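Fiber protein 2 (Fowl adenovirus 1, PDB 2VTW) probably attaches the virion to its host-cell receptor, as the trimeric spike at the capsid vertices whose C-terminal head domain is described here. Local coordinates at residues Val4-Thr8 with Ile98-Phe103; Pro122-Ser126 with Ile167-Phe171; Met57-Thr62 with Leu178-Asn184. All blocks are in the same frame, centred on the assembly; numbering follows the deposited sequence.

In the fold
Two of the contacts pack loops on strands of one head-domain subunit, and the third joins two loops. Contact 1 packs the 98-103 turn on strand 4-23 near the trimer interface, and its centre lies about 36 Å from that of contact 3, on the opposite side of the chain's centre. Contact 2, whose centre is about 7 Å from the chain's centre, seats residues 122-126 on strand 163-173; contacts 1 and 2 reach the same sheet, with nearest atoms about 6 Å apart. Contact 3 has its centre about 20 Å from that of contact 2. The partners change from apolar side chains in contact 1 to hydroxyls in contact 2 and a guanidinium in contact 3.

Contact 1 (Val4-Thr8 with Ile98-Phe103); sequences VAAFT and ISMTSF
Phe7 lays one face of its ring under the thioether of Met100, with SD and CE both over the aromatic carbons. The sulfur is 3.9 Å from the ring centroid and 23° off the normal, a Met-aromatic contact, while the methyl CE adds a CH-pi contact at the same ring. Bends at chi2 and chi3 fold the Met100 chain back so that its end, rather than its root, comes up to Phe7.

A second CH-pi contact runs the other way. CB of Phe7 stands almost exactly above the middle of the Phe103 ring, 3.7 Å from its centroid and only 7° off the normal. The two phenyl rings themselves meet obliquely, with planes 38° apart. On the opposite face of Phe103 lies CB of Ser102, so this ring is sandwiched between a carbon from the strand and one from its own turn. Its CZ reaches the strand backbone, 3.5 Å from C of Ala6, and CB of Ala5 fits between Phe103 CZ and Ile98 CG1, 3.8 Å from the latter.

Ala5 and Phe7, alternate residues of a strand flanked on both sides, turn their side chains to the loop. In the head domain this strand 4-23 pairs with strands 28-40 and 92-94, and Leu93 of the latter also touches Phe7, Ile98, Met100 and Phe103. Ala6 faces the other way, against Met41 of a second subunit, placing the contact just behind the trimer interface.

The turn carrying the aromatic and sulfur groups includes the 3-10 segment 100-102. Ser99 O accepts from both N and OG of Ser102, each at 2.9 Å, and Ser102 OG is also paired with the backbone N of Val203 in the C-terminal tail.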
loop_
_atom_site.group_PDB
_atom_site.type_symbol
_atom_site.label_atom_id
_atom_site.label_comp_id
_atom_site.label_asym_id
_atom_site.label_seq_id
_atom_site.Cartn_x
_atom_site.Cartn_y
_atom_site.Cartn_z
ATOM N N VAL A 4 -11.733 -9.871 -13.994
ATOM C CA VAL A 4 -10.821 -10.231 -12.898
ATOM C C VAL A 4 -10.153 -11.590 -13.168
ATOM O O VAL A 4 -10.830 -12.535 -13.571
ATOM C CB VAL A 4 -11.579 -10.286 -11.547
ATOM C CG1 VAL A 4 -10.587 -10.567 -10.416
ATOM C CG2 VAL A 4 -12.346 -8.985 -11.296
ATOM N N ALA A 5 -8.835 -11.674 -12.983
ATOM C CA ALA A 5 -8.061 -12.902 -13.158
ATOM C C ALA A 5 -6.978 -12.999 -12.073
ATOM O O ALA A 5 -6.560 -11.982 -11.542
ATOM C CB ALA A 5 -7.414 -12.958 -14.537
ATOM N N ALA A 6 -6.550 -14.231 -11.770
ATOM C CA ALA A 6 -5.554 -14.563 -10.738
ATOM C C ALA A 6 -4.465 -15.475 -11.282
ATOM O O ALA A 6 -4.760 -16.374 -12.075
ATOM C CB ALA A 6 -6.252 -15.265 -9.559
ATOM N N PHE A 7 -3.222 -15.262 -10.848
ATOM C CA PHE A 7 -2.099 -16.181 -11.078
ATOM C C PHE A 7 -1.404 -16.515 -9.727
ATOM O O PHE A 7 -1.220 -15.622 -8.879
ATOM C CB PHE A 7 -1.096 -15.548 -12.047
ATOM C CG PHE A 7 0.152 -16.350 -12.264
ATOM C CD1 PHE A 7 0.096 -17.622 -12.850
ATOM C CD2 PHE A 7 1.403 -15.826 -11.933
ATOM C CE1 PHE A 7 1.261 -18.348 -13.076
ATOM C CE2 PHE A 7 2.579 -16.557 -12.159
ATOM C CZ PHE A 7 2.501 -17.815 -12.740
ATOM N N THR A 8 -1.043 -17.787 -9.532
ATOM C CA THR A 8 -0.348 -18.275 -8.335
ATOM C C THR A 8 0.838 -19.116 -8.764
ATOM O O THR A 8 0.720 -19.967 -9.649
ATOM C CB THR A 8 -1.259 -19.138 -7.459
ATOM O OG1 THR A 8 -2.456 -18.415 -7.183
ATOM C CG2 THR A 8 -0.576 -19.528 -6.131
ATOM N N ILE A 98 -7.149 -18.249 -19.006
ATOM C CA ILE A 98 -6.670 -16.868 -19.053
ATOM C C ILE A 98 -5.204 -16.843 -19.514
ATOM O O ILE A 98 -4.406 -17.716 -19.150
ATOM C CB ILE A 98 -6.970 -16.092 -17.683
ATOM C CG1 ILE A 98 -7.346 -14.639 -17.962
ATOM C CG2 ILE A 98 -5.825 -16.186 -16.703
ATOM C CD1 ILE A 98 -8.634 -14.491 -18.704
ATOM N N SER A 99 -4.876 -15.861 -20.352
ATOM C CA SER A 99 -3.523 -15.647 -20.827
ATOM C C SER A 99 -2.622 -15.060 -19.738
ATOM O O SER A 99 -3.057 -14.195 -18.964
ATOM C CB SER A 99 -3.526 -14.690 -22.032
ATOM O OG SER A 99 -2.196 -14.312 -22.399
ATOM N N MET A 100 -1.365 -15.517 -19.709
ATOM C CA MET A 100 -0.346 -14.962 -18.829
ATOM C C MET A 100 -0.094 -13.487 -19.124
ATOM O O MET A 100 0.435 -12.769 -18.267
ATOM C CB MET A 100 0.967 -15.729 -18.961
ATOM C CG MET A 100 1.007 -17.031 -18.165
ATOM S SD MET A 100 0.916 -16.807 -16.366
ATOM C CE MET A 100 2.487 -16.057 -16.035
ATOM N N THR A 101 -0.462 -13.042 -20.331
ATOM C CA THR A 101 -0.359 -11.633 -20.704
ATOM C C THR A 101 -1.280 -10.762 -19.848
ATOM O O THR A 101 -1.146 -9.534 -19.823
ATOM C CB THR A 101 -0.648 -11.380 -22.216
ATOM O OG1 THR A 101 -1.992 -11.717 -22.509
ATOM C CG2 THR A 101 0.274 -12.183 -23.112
ATOM N N SER A 102 -2.203 -11.385 -19.130
ATOM C CA SER A 102 -3.045 -10.659 -18.204
ATOM C C SER A 102 -2.260 -10.174 -16.956
ATOM O O SER A 102 -2.781 -9.354 -16.178
ATOM C CB SER A 102 -4.227 -11.521 -17.790
ATOM O OG SER A 102 -4.932 -12.015 -18.916
ATOM N N PHE A 103 -1.023 -10.640 -16.784
ATOM C CA PHE A 103 -0.213 -10.270 -15.628
ATOM C C PHE A 103 1.040 -9.484 -15.969
ATOM O O PHE A 103 1.882 -9.224 -15.102
ATOM C CB PHE A 103 0.057 -11.524 -14.784
ATOM C CG PHE A 103 -1.180 -12.219 -14.450
ATOM C CD1 PHE A 103 -1.992 -11.765 -13.406
ATOM C CD2 PHE A 103 -1.651 -13.245 -15.261
ATOM C CE1 PHE A 103 -3.198 -12.369 -13.147
ATOM C CE2 PHE A 103 -2.873 -13.844 -15.000
ATOM C CZ PHE A 103 -3.652 -13.402 -13.943
#

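Contact 2 (Pro122-Ser126 with Ile167-Phe171); sequences PYYAS and IAFTF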
loop_
_atom_site.group_PDB
_atom_site.type_symbol
_atom_site.label_atom_id
_atom_site.label_comp_id
_atom_site.label_asym_id
_atom_site.label_seq_id
_atom_site.Cartn_x
_atom_site.Cartn_y
_atom_site.Cartn_z
ATOM N N PRO A 122 24.365 -10.026 -13.296
ATOM C CA PRO A 122 23.054 -10.577 -12.962
ATOM C C PRO A 122 22.257 -9.797 -11.893
ATOM O O PRO A 122 21.080 -10.083 -11.717
ATOM C CB PRO A 122 23.392 -11.982 -12.453
ATOM C CG PRO A 122 24.721 -11.831 -11.851
ATOM C CD PRO A 122 25.447 -10.746 -12.604
ATOM N N TYR A 123 22.893 -8.855 -11.192
ATOM C CA TYR A 123 22.188 -8.010 -10.218
ATOM C C TYR A 123 21.708 -6.666 -10.799
ATOM O O TYR A 123 22.498 -5.858 -11.323
ATOM C CB TYR A 123 23.050 -7.738 -8.983
ATOM C CG TYR A 123 22.443 -6.764 -7.997
ATOM C CD1 TYR A 123 21.400 -7.148 -7.160
ATOM C CD2 TYR A 123 22.930 -5.463 -7.889
ATOM C CE1 TYR A 123 20.851 -6.252 -6.218
ATOM C CE2 TYR A 123 22.383 -4.552 -6.961
ATOM C CZ TYR A 123 21.342 -4.963 -6.138
ATOM O OH TYR A 123 20.821 -4.071 -5.240
ATOM N N TYR A 124 20.402 -6.440 -10.672
ATOM C CA TYR A 124 19.815 -5.142 -10.951
ATOM C C TYR A 124 19.218 -4.555 -9.648
ATOM O O TYR A 124 18.427 -5.222 -8.980
ATOM C CB TYR A 124 18.726 -5.303 -12.008
ATOM C CG TYR A 124 18.066 -3.995 -12.395
ATOM C CD1 TYR A 124 18.663 -3.142 -13.316
ATOM C CD2 TYR A 124 16.846 -3.612 -11.845
ATOM C CE1 TYR A 124 18.077 -1.951 -13.672
ATOM C CE2 TYR A 124 16.252 -2.408 -12.207
ATOM C CZ TYR A 124 16.879 -1.591 -13.113
ATOM O OH TYR A 124 16.320 -0.407 -13.494
ATOM N N ALA A 125 19.606 -3.319 -9.316
ATOM C CA ALA A 125 19.069 -2.565 -8.161
ATOM C C ALA A 125 17.788 -1.821 -8.543
ATOM O O ALA A 125 17.845 -0.815 -9.250
ATOM C CB ALA A 125 20.101 -1.557 -7.656
ATOM N N SER A 126 16.648 -2.342 -8.092
ATOM C CA SER A 126 15.365 -1.620 -8.116
ATOM C C SER A 126 15.518 -0.312 -7.343
ATOM O O SER A 126 15.888 -0.328 -6.173
ATOM C CB SER A 126 14.298 -2.500 -7.497
ATOM O OG SER A 126 13.001 -1.988 -7.678
ATOM N N ILE A 167 8.543 -6.732 -13.055
ATOM C CA ILE A 167 8.658 -6.040 -11.760
ATOM C C ILE A 167 9.912 -6.484 -10.982
ATOM O O ILE A 167 10.030 -7.637 -10.634
ATOM C CB ILE A 167 7.388 -6.262 -10.844
ATOM C CG1 ILE A 167 6.090 -6.162 -11.652
ATOM C CG2 ILE A 167 7.430 -5.248 -9.638
ATOM C CD1 ILE A 167 4.856 -6.743 -10.992
ATOM N N ALA A 168 10.824 -5.556 -10.711
ATOM C CA ALA A 168 11.974 -5.800 -9.850
ATOM C C ALA A 168 11.615 -5.441 -8.395
ATOM O O ALA A 168 11.095 -4.345 -8.133
ATOM C CB ALA A 168 13.179 -4.993 -10.306
ATOM N N PHE A 169 11.855 -6.386 -7.486
ATOM C CA PHE A 169 11.718 -6.192 -6.037
ATOM C C PHE A 169 13.106 -6.269 -5.452
ATOM O O PHE A 169 13.718 -7.328 -5.508
ATOM C CB PHE A 169 10.900 -7.302 -5.400
ATOM C CG PHE A 169 9.438 -7.281 -5.728
ATOM C CD1 PHE A 169 8.510 -6.904 -4.785
ATOM C CD2 PHE A 169 8.984 -7.707 -6.963
ATOM C CE1 PHE A 169 7.164 -6.909 -5.066
ATOM C CE2 PHE A 169 7.611 -7.710 -7.262
ATOM C CZ PHE A 169 6.706 -7.308 -6.329
ATOM N N THR A 170 13.629 -5.171 -4.918
ATOM C CA THR A 170 14.930 -5.216 -4.250
ATOM C C THR A 170 14.735 -5.100 -2.742
ATOM O O THR A 170 14.203 -4.095 -2.237
ATOM C CB THR A 170 15.947 -4.205 -4.794
ATOM O OG1 THR A 170 16.172 -4.428 -6.200
ATOM C CG2 THR A 170 17.285 -4.337 -4.071
ATOM N N PHE A 171 15.159 -6.154 -2.050
ATOM C CA PHE A 171 15.051 -6.283 -0.599
ATOM C C PHE A 171 16.284 -5.685 0.022
ATOM O O PHE A 171 17.389 -6.132 -0.251
ATOM C CB PHE A 171 14.897 -7.749 -0.220
ATOM C CG PHE A 171 13.624 -8.363 -0.737
ATOM C CD1 PHE A 171 12.561 -8.593 0.109
ATOM C CD2 PHE A 171 13.485 -8.707 -2.078
ATOM C CE1 PHE A 171 11.370 -9.140 -0.357
ATOM C CE2 PHE A 171 12.292 -9.259 -2.564
ATOM C CZ PHE A 171 11.244 -9.486 -1.715
#
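With chi1 of Thr170 at -59°, OG1 lies beside its own backbone N and anti to the carbonyl carbon, directed at the loop, while the methyl CG2 is turned to the hydroxyl end of Tyr123. Ser126 has OG anti to its N (chi1 -170°), which carries the hydroxyl along the strand towards Ala168.

The firm link is the bond from Ser126 N to Thr170 OG1, 2.9 Å long and bent to 146° at the hydrogen. Thr170 OG1 is also hydrogen-bonded to Thr73 OG1, whose hydroxyl in turn pairs with Tyr124 O. Ser126 OG lies 3.1 Å from Ala168 O, a bond left unsettled, since a weak one to Arg150 O competes for the same proton.

Looser van der Waals contacts flank these groups. Tyr123 crosses Thr170 at about a right angle, its OH 3.7 Å from CG2. Ala168 CB sits at the edge of the Tyr124 ring, 4.2 Å from CD2, and the phenol OH of Tyr124 bonds to Gln152 NE2.

Phe169 points to the other side of the strand, against Val192 and Thr46. The arrangement is that of a beta-sandwich head domain in which a loop of irregular chain lies over the outer face of an inner strand, held to it by a bond from its backbone to the threonine hydroxyl.

Contact 3 (Met57-Thr62 with Leu178-Asn184); sequences MGTRPT and LFNPTVN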
loop_
_atom_site.group_PDB
_atom_site.type_symbol
_atom_site.label_atom_id
_atom_site.label_comp_id
_atom_site.label_asym_id
_atom_site.label_seq_id
_atom_site.Cartn_x
_atom_site.Cartn_y
_atom_site.Cartn_z
ATOM N N MET A 57 20.504 -22.356 0.033
ATOM C CA MET A 57 20.658 -21.192 -0.847
ATOM C C MET A 57 21.905 -21.281 -1.740
ATOM O O MET A 57 22.023 -20.544 -2.723
ATOM C CB MET A 57 20.646 -19.875 -0.023
ATOM C CG MET A 57 21.918 -19.567 0.743
ATOM S SD MET A 57 21.824 -18.175 1.898
ATOM C CE MET A 57 22.248 -16.792 0.836
ATOM N N GLY A 58 22.836 -22.172 -1.387
ATOM C CA GLY A 58 24.053 -22.368 -2.156
ATOM C C GLY A 58 25.256 -21.638 -1.609
ATOM O O GLY A 58 25.229 -21.125 -0.500
ATOM N N THR A 59 26.303 -21.578 -2.429
ATOM C CA THR A 59 27.644 -21.174 -2.008
ATOM C C THR A 59 27.762 -19.680 -1.775
ATOM O O THR A 59 27.465 -18.868 -2.662
ATOM C CB THR A 59 28.738 -21.622 -3.069
ATOM O OG1 THR A 59 28.832 -23.057 -3.091
ATOM C CG2 THR A 59 30.133 -21.032 -2.757
ATOM N N ARG A 60 28.216 -19.313 -0.583
ATOM C CA ARG A 60 28.465 -17.915 -0.283
ATOM C C ARG A 60 29.961 -17.663 -0.321
ATOM O O ARG A 60 30.673 -17.980 0.634
ATOM C CB ARG A 60 27.830 -17.514 1.055
ATOM C CG ARG A 60 26.296 -17.468 0.966
ATOM C CD ARG A 60 25.656 -17.223 2.296
ATOM N NE ARG A 60 25.663 -18.405 3.147
ATOM C CZ ARG A 60 25.356 -18.398 4.442
ATOM N NH1 ARG A 60 24.999 -17.267 5.039
ATOM N NH2 ARG A 60 25.408 -19.527 5.143
ATOM N N PRO A 61 30.452 -17.131 -1.454
ATOM C CA PRO A 61 31.844 -16.694 -1.490
ATOM C C PRO A 61 32.232 -15.879 -0.265
ATOM O O PRO A 61 31.470 -15.013 0.172
ATOM C CB PRO A 61 31.919 -15.796 -2.742
ATOM C CG PRO A 61 30.577 -15.842 -3.384
ATOM C CD PRO A 61 29.786 -16.939 -2.756
ATOM N N THR A 62 33.418 -16.157 0.264
ATOM C CA THR A 62 34.025 -15.323 1.289
ATOM C C THR A 62 34.537 -14.038 0.635
ATOM O O THR A 62 34.491 -13.895 -0.597
ATOM C CB THR A 62 35.211 -16.046 1.992
ATOM O OG1 THR A 62 36.330 -16.137 1.089
ATOM C CG2 THR A 62 34.802 -17.452 2.464
ATOM N N LEU A 178 22.916 -12.394 5.683
ATOM C CA LEU A 178 22.372 -13.408 4.787
ATOM C C LEU A 178 23.445 -14.026 3.883
ATOM O O LEU A 178 23.314 -15.177 3.495
ATOM C CB LEU A 178 21.247 -12.810 3.928
ATOM C CG LEU A 178 20.428 -13.736 3.013
ATOM C CD1 LEU A 178 19.793 -14.901 3.760
ATOM C CD2 LEU A 178 19.356 -12.938 2.261
ATOM N N PHE A 179 24.485 -13.253 3.566
ATOM C CA PHE A 179 25.519 -13.656 2.602
ATOM C C PHE A 179 26.900 -13.896 3.229
ATOM O O PHE A 179 27.885 -14.079 2.520
ATOM C CB PHE A 179 25.572 -12.609 1.475
ATOM C CG PHE A 179 24.234 -12.408 0.820
ATOM C CD1 PHE A 179 23.638 -13.461 0.126
ATOM C CD2 PHE A 179 23.538 -11.212 0.963
ATOM C CE1 PHE A 179 22.405 -13.318 -0.439
ATOM C CE2 PHE A 179 22.297 -11.057 0.393
ATOM C CZ PHE A 179 21.721 -12.111 -0.303
ATOM N N ASN A 180 26.948 -13.895 4.560
ATOM C CA ASN A 180 28.146 -14.233 5.313
ATOM C C ASN A 180 28.080 -15.724 5.654
ATOM O O ASN A 180 27.174 -16.152 6.373
ATOM C CB ASN A 180 28.258 -13.366 6.571
ATOM C CG ASN A 180 29.489 -13.682 7.398
ATOM O OD1 ASN A 180 29.721 -14.828 7.748
ATOM N ND2 ASN A 180 30.279 -12.657 7.725
ATOM N N PRO A 181 29.047 -16.521 5.133
ATOM C CA PRO A 181 28.991 -17.996 5.250
ATOM C C PRO A 181 29.094 -18.546 6.684
ATOM O O PRO A 181 28.775 -19.724 6.912
ATOM C CB PRO A 181 30.170 -18.481 4.388
ATOM C CG PRO A 181 31.110 -17.309 4.289
ATOM C CD PRO A 181 30.255 -16.059 4.411
ATOM N N THR A 182 29.506 -17.718 7.638
ATOM C CA THR A 182 29.578 -18.159 9.039
ATOM C C THR A 182 28.241 -17.988 9.774
ATOM O O THR A 182 28.054 -18.556 10.853
ATOM C CB THR A 182 30.719 -17.453 9.792
ATOM O OG1 THR A 182 30.415 -16.065 9.969
ATOM C CG2 THR A 182 32.027 -17.580 9.005
ATOM N N VAL A 183 27.307 -17.240 9.166
ATOM C CA VAL A 183 25.968 -17.001 9.733
ATOM C C VAL A 183 24.961 -17.969 9.150
ATOM O O VAL A 183 24.894 -18.129 7.943
ATOM C CB VAL A 183 25.480 -15.578 9.436
ATOM C CG1 VAL A 183 24.011 -15.405 9.858
ATOM C CG2 VAL A 183 26.378 -14.567 10.125
ATOM N N ASN A 184 24.165 -18.598 10.006
ATOM C CA ASN A 184 23.235 -19.631 9.563
ATOM C C ASN A 184 21.819 -19.431 10.072
ATOM O O ASN A 184 21.596 -18.741 11.067
ATOM C CB ASN A 184 23.757 -20.998 10.013
ATOM C CG ASN A 184 24.937 -21.471 9.169
ATOM O OD1 ASN A 184 26.078 -21.542 9.645
ATOM N ND2 ASN A 184 24.662 -21.782 7.891
HETATM O O HOH W 1 27.778 -21.375 4.180
HETATM O O HOH W 2 28.779 -14.506 -0.094
#
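Arg60 pushes its guanidinium into the bend of residues 178-184 and grips backbone carbonyls there. NH1 and NH2 both bond to Val183 O, at 3.0 and 3.2 Å, an end-on grip with the acceptor close to the guanidinium plane. NH1 also donates to Leu178 O at 3.1 Å, but this bond is more bent (136°), with the donor well above the carbonyl plane. Asn180 O lies near NH1 too, at an angle too poor for a hydrogen bond. Three carbonyl oxygens around one cation probably stabilise its charge.

CA of Pro181 covers one face of the guanidinium, 3.7 Å above its centre, and ND2 of Asn184, itself bonded to Thr54 OG1, lies at the edge. A bend at chi3 (-76°) turns the end of the arginine into this site, and CD packs on CA of Phe179. Beside it, the Met57 methyl CE touches Leu178 O and the Phe179 ring, 3.7 Å from CD1; Phe179 also meets Phe29 edge-to-face.

Further out, a water lies 2.8 Å from both Pro61 O and Phe179 O, within bonding distance of the two loops. The chain carrying Val183 O is shaped by a turn: Val183 N bonds to Asn180 O, while Asn180 OD1 takes both N and OG1 of Thr182. This is a type I beta turn, Asn180 to Val183, reinforced by an Asx turn, with an arginine from a neighbouring loop of the head domain bound to the carbonyl of its last residue, Val183, and to that of Leu178 before it.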